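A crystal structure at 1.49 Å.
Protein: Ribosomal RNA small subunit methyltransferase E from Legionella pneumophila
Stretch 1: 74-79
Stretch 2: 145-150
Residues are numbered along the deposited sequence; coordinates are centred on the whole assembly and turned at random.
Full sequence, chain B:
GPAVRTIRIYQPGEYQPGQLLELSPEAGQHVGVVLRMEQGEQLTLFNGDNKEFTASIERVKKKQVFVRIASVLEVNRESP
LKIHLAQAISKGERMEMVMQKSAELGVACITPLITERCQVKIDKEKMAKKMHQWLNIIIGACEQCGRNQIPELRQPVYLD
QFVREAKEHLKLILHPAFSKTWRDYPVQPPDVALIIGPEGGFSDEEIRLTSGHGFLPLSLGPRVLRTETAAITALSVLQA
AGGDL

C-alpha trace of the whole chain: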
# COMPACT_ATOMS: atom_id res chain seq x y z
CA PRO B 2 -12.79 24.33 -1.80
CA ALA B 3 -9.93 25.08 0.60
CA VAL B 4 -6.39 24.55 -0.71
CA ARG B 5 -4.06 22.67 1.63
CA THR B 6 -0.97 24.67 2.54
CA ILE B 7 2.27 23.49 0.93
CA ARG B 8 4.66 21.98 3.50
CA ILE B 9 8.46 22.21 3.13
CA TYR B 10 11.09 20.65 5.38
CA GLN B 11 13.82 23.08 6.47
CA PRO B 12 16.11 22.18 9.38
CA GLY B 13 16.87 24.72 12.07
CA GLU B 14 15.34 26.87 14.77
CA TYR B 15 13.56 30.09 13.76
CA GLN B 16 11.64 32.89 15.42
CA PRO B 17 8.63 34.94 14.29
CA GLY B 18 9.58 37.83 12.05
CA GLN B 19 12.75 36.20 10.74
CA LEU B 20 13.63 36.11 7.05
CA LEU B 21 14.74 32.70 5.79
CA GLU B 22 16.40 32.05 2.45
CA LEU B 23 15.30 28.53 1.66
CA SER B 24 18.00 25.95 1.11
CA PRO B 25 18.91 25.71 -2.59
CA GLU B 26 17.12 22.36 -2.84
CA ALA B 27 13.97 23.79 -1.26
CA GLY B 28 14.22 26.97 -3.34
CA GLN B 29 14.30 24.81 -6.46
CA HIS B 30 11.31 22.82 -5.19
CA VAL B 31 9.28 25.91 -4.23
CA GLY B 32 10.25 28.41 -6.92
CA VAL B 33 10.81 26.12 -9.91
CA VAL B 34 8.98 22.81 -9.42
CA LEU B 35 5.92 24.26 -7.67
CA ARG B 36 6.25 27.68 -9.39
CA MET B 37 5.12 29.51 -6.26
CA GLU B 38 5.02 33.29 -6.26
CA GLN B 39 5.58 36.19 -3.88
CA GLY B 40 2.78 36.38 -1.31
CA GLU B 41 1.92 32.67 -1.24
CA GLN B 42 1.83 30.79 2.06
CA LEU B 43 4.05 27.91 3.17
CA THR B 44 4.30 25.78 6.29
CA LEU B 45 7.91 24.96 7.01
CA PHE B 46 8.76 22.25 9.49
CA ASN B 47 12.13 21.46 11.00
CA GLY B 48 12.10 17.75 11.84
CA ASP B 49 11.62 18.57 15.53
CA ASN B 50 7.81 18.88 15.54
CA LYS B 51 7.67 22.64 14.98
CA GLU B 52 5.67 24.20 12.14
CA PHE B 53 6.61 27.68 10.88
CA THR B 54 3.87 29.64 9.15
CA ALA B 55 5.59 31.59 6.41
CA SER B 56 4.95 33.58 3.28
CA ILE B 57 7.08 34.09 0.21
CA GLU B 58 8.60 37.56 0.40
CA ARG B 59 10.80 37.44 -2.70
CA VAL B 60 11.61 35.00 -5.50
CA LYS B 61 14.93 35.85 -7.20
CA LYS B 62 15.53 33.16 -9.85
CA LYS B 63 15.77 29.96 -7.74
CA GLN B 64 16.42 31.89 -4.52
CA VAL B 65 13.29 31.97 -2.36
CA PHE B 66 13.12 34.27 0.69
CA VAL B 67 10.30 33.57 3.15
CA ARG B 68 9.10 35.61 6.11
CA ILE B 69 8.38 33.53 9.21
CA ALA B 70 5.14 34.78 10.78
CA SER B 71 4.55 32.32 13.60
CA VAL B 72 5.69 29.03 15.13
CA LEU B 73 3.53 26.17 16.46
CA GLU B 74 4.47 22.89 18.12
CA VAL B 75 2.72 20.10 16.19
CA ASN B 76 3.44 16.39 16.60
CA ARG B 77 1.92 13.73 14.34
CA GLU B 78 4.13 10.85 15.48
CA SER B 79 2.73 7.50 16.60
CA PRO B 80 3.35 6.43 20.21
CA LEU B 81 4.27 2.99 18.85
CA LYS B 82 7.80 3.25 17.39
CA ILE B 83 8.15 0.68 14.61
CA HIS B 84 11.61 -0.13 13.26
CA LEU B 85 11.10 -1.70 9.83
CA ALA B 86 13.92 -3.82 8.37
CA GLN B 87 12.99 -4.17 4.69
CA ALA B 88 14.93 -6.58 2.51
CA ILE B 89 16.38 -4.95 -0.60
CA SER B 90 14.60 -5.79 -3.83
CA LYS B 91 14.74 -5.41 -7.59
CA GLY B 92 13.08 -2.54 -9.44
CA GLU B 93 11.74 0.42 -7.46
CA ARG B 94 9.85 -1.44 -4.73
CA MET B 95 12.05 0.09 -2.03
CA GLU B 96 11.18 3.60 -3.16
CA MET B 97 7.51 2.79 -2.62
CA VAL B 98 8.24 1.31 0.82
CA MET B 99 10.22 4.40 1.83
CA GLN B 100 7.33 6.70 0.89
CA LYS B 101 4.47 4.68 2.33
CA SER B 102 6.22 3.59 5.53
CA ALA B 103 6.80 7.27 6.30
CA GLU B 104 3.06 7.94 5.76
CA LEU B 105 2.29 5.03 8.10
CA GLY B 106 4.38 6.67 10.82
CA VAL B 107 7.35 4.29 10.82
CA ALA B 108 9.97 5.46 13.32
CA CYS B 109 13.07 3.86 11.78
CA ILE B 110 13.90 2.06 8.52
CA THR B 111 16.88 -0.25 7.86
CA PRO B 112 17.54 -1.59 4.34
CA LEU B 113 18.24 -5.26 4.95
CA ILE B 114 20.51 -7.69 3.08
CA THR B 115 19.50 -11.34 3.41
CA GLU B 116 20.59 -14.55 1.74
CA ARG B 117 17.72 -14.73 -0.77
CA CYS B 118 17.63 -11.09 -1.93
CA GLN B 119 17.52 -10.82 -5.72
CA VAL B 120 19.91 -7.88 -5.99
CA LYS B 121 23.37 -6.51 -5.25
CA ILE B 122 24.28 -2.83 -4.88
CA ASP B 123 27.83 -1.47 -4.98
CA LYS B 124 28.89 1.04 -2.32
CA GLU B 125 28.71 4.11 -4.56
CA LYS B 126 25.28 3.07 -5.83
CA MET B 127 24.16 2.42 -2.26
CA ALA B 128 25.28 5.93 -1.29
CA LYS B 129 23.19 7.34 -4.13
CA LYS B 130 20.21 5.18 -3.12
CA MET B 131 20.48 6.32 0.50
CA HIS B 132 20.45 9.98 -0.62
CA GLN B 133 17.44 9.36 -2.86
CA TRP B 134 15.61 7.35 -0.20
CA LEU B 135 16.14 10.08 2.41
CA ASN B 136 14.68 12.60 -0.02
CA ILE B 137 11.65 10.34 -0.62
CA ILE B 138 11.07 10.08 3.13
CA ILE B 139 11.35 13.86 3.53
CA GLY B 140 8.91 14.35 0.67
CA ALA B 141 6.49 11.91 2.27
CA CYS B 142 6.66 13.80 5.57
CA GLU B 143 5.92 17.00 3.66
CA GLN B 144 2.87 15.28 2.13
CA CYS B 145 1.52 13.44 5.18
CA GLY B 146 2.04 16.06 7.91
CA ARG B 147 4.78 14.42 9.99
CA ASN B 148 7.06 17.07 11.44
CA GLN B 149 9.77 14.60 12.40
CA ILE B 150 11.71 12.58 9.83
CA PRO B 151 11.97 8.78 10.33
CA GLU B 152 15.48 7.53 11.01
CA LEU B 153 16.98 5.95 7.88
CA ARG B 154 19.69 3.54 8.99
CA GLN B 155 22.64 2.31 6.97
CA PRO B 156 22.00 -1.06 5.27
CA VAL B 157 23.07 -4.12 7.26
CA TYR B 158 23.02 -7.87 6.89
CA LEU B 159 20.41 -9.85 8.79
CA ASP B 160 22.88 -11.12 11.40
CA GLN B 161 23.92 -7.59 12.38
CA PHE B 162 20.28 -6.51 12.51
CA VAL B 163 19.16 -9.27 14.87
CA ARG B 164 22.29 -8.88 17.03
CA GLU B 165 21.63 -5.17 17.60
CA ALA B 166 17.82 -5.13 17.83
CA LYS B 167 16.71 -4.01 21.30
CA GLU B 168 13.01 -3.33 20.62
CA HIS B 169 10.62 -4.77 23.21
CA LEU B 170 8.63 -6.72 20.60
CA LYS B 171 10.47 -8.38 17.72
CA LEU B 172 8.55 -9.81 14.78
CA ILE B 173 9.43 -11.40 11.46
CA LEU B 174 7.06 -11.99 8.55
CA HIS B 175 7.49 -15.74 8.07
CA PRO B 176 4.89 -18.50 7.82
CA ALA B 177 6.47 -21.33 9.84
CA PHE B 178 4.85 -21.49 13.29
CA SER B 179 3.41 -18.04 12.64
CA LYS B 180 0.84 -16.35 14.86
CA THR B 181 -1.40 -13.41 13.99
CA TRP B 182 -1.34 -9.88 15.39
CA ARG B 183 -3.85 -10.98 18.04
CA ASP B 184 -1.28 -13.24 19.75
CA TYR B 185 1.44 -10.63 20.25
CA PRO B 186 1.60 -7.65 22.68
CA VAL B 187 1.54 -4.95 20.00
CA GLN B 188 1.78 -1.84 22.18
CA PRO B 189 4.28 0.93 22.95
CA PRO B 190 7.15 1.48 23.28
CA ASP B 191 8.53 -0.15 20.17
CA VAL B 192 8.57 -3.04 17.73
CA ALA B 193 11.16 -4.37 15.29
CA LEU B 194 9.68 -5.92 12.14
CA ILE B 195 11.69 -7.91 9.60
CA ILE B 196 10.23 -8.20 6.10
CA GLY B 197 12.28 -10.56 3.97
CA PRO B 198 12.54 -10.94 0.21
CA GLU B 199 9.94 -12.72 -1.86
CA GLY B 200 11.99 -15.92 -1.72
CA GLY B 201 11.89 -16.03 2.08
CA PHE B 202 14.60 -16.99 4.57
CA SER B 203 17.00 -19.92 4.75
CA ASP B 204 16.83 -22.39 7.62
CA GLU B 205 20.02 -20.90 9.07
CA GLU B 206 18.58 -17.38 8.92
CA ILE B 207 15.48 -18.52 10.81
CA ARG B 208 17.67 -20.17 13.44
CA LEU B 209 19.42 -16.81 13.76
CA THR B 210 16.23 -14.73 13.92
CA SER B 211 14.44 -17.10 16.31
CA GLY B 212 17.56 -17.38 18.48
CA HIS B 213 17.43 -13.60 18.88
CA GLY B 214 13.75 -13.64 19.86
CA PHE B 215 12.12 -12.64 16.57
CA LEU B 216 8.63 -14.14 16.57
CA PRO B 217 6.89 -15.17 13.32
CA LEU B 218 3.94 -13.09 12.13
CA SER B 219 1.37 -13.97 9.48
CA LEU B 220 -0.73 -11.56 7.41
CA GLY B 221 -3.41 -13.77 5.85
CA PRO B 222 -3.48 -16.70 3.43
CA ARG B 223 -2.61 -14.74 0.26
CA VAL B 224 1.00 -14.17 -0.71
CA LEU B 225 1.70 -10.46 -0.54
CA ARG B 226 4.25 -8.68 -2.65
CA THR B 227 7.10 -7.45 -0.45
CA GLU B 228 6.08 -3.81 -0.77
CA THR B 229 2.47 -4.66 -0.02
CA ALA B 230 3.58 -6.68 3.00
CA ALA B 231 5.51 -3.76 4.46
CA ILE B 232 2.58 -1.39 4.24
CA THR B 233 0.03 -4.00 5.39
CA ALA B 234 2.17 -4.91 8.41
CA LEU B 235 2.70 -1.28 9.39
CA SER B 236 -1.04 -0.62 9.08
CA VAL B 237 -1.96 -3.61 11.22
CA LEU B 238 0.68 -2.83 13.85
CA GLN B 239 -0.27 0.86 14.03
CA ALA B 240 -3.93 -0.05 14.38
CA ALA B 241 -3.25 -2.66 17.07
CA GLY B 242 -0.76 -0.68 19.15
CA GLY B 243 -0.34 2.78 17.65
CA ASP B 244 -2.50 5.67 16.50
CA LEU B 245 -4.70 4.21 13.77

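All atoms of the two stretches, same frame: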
# COMPACT_ATOMS: atom_id res chain seq x y z
N GLU B 74 4.05 24.26 17.88
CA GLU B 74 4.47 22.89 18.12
C GLU B 74 3.36 21.94 17.68
O GLU B 74 2.22 22.05 18.15
CB GLU B 74 4.82 22.68 19.59
CG GLU B 74 5.89 23.68 20.04
CD GLU B 74 6.68 23.22 21.24
OE1 GLU B 74 6.35 22.17 21.82
OE2 GLU B 74 7.65 23.93 21.62
N VAL B 75 3.70 21.03 16.76
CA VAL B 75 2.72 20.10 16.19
C VAL B 75 3.39 18.74 16.00
O VAL B 75 4.39 18.62 15.28
CB VAL B 75 2.15 20.59 14.84
CG1 VAL B 75 1.09 19.60 14.32
CG2 VAL B 75 1.58 21.99 14.92
N ASN B 76 2.83 17.72 16.64
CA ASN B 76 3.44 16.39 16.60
C ASN B 76 2.42 15.42 16.04
O ASN B 76 1.33 15.27 16.59
CB ASN B 76 3.84 15.98 18.03
CG ASN B 76 4.64 14.69 18.07
OD1 ASN B 76 4.22 13.66 17.53
ND2 ASN B 76 5.82 14.75 18.68
N ARG B 77 2.78 14.74 14.94
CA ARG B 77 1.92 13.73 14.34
C ARG B 77 2.59 12.37 14.35
O ARG B 77 2.29 11.52 13.48
CB ARG B 77 1.50 14.12 12.92
CG ARG B 77 0.63 15.35 12.89
CD ARG B 77 0.12 15.67 11.48
NE ARG B 77 -0.76 16.83 11.57
CZ ARG B 77 -0.35 18.08 11.33
NH1 ARG B 77 0.89 18.32 10.92
NH2 ARG B 77 -1.22 19.09 11.49
N GLU B 78 3.44 12.12 15.34
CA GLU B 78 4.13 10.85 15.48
C GLU B 78 3.28 9.84 16.25
O GLU B 78 2.49 10.19 17.14
CB GLU B 78 5.46 11.04 16.21
CG GLU B 78 6.42 11.98 15.47
CD GLU B 78 6.72 11.50 14.06
OE1 GLU B 78 7.31 10.40 13.92
OE2 GLU B 78 6.38 12.22 13.08
N SER B 79 3.44 8.54 15.88
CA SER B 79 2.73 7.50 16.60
C SER B 79 3.46 7.18 17.90
O SER B 79 4.70 7.19 17.93
CB SER B 79 2.68 6.23 15.75
OG SER B 79 2.16 5.17 16.52
N CYS B 145 2.42 14.06 4.22
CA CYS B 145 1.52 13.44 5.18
C CYS B 145 1.34 14.24 6.47
O CYS B 145 0.41 13.96 7.24
CB CYS B 145 1.96 11.98 5.45
SG CYS B 145 3.25 11.78 6.65
N GLY B 146 2.18 15.24 6.72
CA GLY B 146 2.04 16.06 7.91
C GLY B 146 2.96 15.72 9.06
O GLY B 146 2.92 16.41 10.08
N ARG B 147 3.81 14.70 8.94
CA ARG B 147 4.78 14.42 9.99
C ARG B 147 5.79 15.54 10.03
O ARG B 147 6.31 15.95 8.98
CB ARG B 147 5.55 13.14 9.69
CG ARG B 147 4.71 11.93 9.99
CD ARG B 147 5.50 10.68 9.62
NE ARG B 147 6.48 10.39 10.67
CZ ARG B 147 7.20 9.28 10.74
NH1 ARG B 147 7.04 8.33 9.81
NH2 ARG B 147 8.06 9.10 11.74
N ASN B 148 6.09 16.00 11.24
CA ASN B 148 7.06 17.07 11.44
C ASN B 148 8.36 16.58 12.04
O ASN B 148 9.21 17.38 12.46
CB ASN B 148 6.44 18.19 12.28
CG ASN B 148 5.27 18.82 11.59
OD1 ASN B 148 5.32 19.07 10.40
ND2 ASN B 148 4.20 19.08 12.33
N GLN B 149 8.57 15.27 11.98
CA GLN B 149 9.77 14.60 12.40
C GLN B 149 10.05 13.59 11.31
O GLN B 149 9.11 12.96 10.81
CB GLN B 149 9.52 13.87 13.72
CG GLN B 149 10.71 13.17 14.31
CD GLN B 149 10.44 12.64 15.72
OE1 GLN B 149 9.62 13.18 16.47
NE2 GLN B 149 11.14 11.57 16.08
N ILE B 150 11.31 13.47 10.91
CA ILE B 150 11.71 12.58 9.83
C ILE B 150 12.07 11.22 10.41
O ILE B 150 12.84 11.16 11.38
CB ILE B 150 12.94 13.14 9.10
CG1 ILE B 150 12.76 14.63 8.77
CG2 ILE B 150 13.26 12.27 7.85
CD1 ILE B 150 11.59 14.93 7.88
O HOH W 1 8.11 12.61 18.75
O HOH W 2 5.41 14.74 13.73

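The two stretches cross rather than run side by side. Their end-to-end directions differ by 76°, and the backbones come nearest at Arg-77 and Arg-147, whose CA atoms lie 5.3 Å apart. No strand pairing links them. Side chains, main-chain carbonyls and two waters make the contact, which buries 371 Å² in total.

Glu-74 points its CA-to-CB bond away and takes no part. Val-75 contributes its carbonyl. Asn-148 ND2 donates to Val-75 O at 3.0 Å, and the angle of 172° makes this bond nearly straight. The same ND2 also lies 3.6 Å from Val-75 CB.

Asn-76 does not touch stretch 2 directly. Its OD1 accepts from Glu-78 N at 2.8 Å, which ties the loop to itself. Its ND2 donates to water 1 at 3.1 Å, and that water donates to Gln-149 OE1 at 2.8 Å.

Arg-77 points toward stretch 2. Its side chain is extended through chi2 and chi3, and NH1 donates to Gly-146 O at 2.9 Å. The carbonyl lies at the edge of the guanidinium, near its plane, where the N-H groups point. Gly-146 is the first residue after a helix to leave helical angles. Its positive phi suits glycine, since a CB would jam against the preceding carbonyl O. It would also sit tightly, 3.1 Å from Arg-77 CD.

Glu-78 forms the salt bridge. Arg-147 NH2 donates to Glu-78 OE1 at 2.6 Å, and Arg-147 NE donates to Glu-78 OE2 at 3.0 Å. Opposite charges thus meet through two hydrogen bonds. Water 2 donates to Glu-78 OE2 at 2.8 Å and accepts from the backbone N atoms of Arg-77 and Asn-148, both at 2.9 Å. It therefore joins the two main chains. Glu-78 CG also packs 3.6 Å from Gln-149 OE1. Ser-79 is buried but makes no contact with stretch 2.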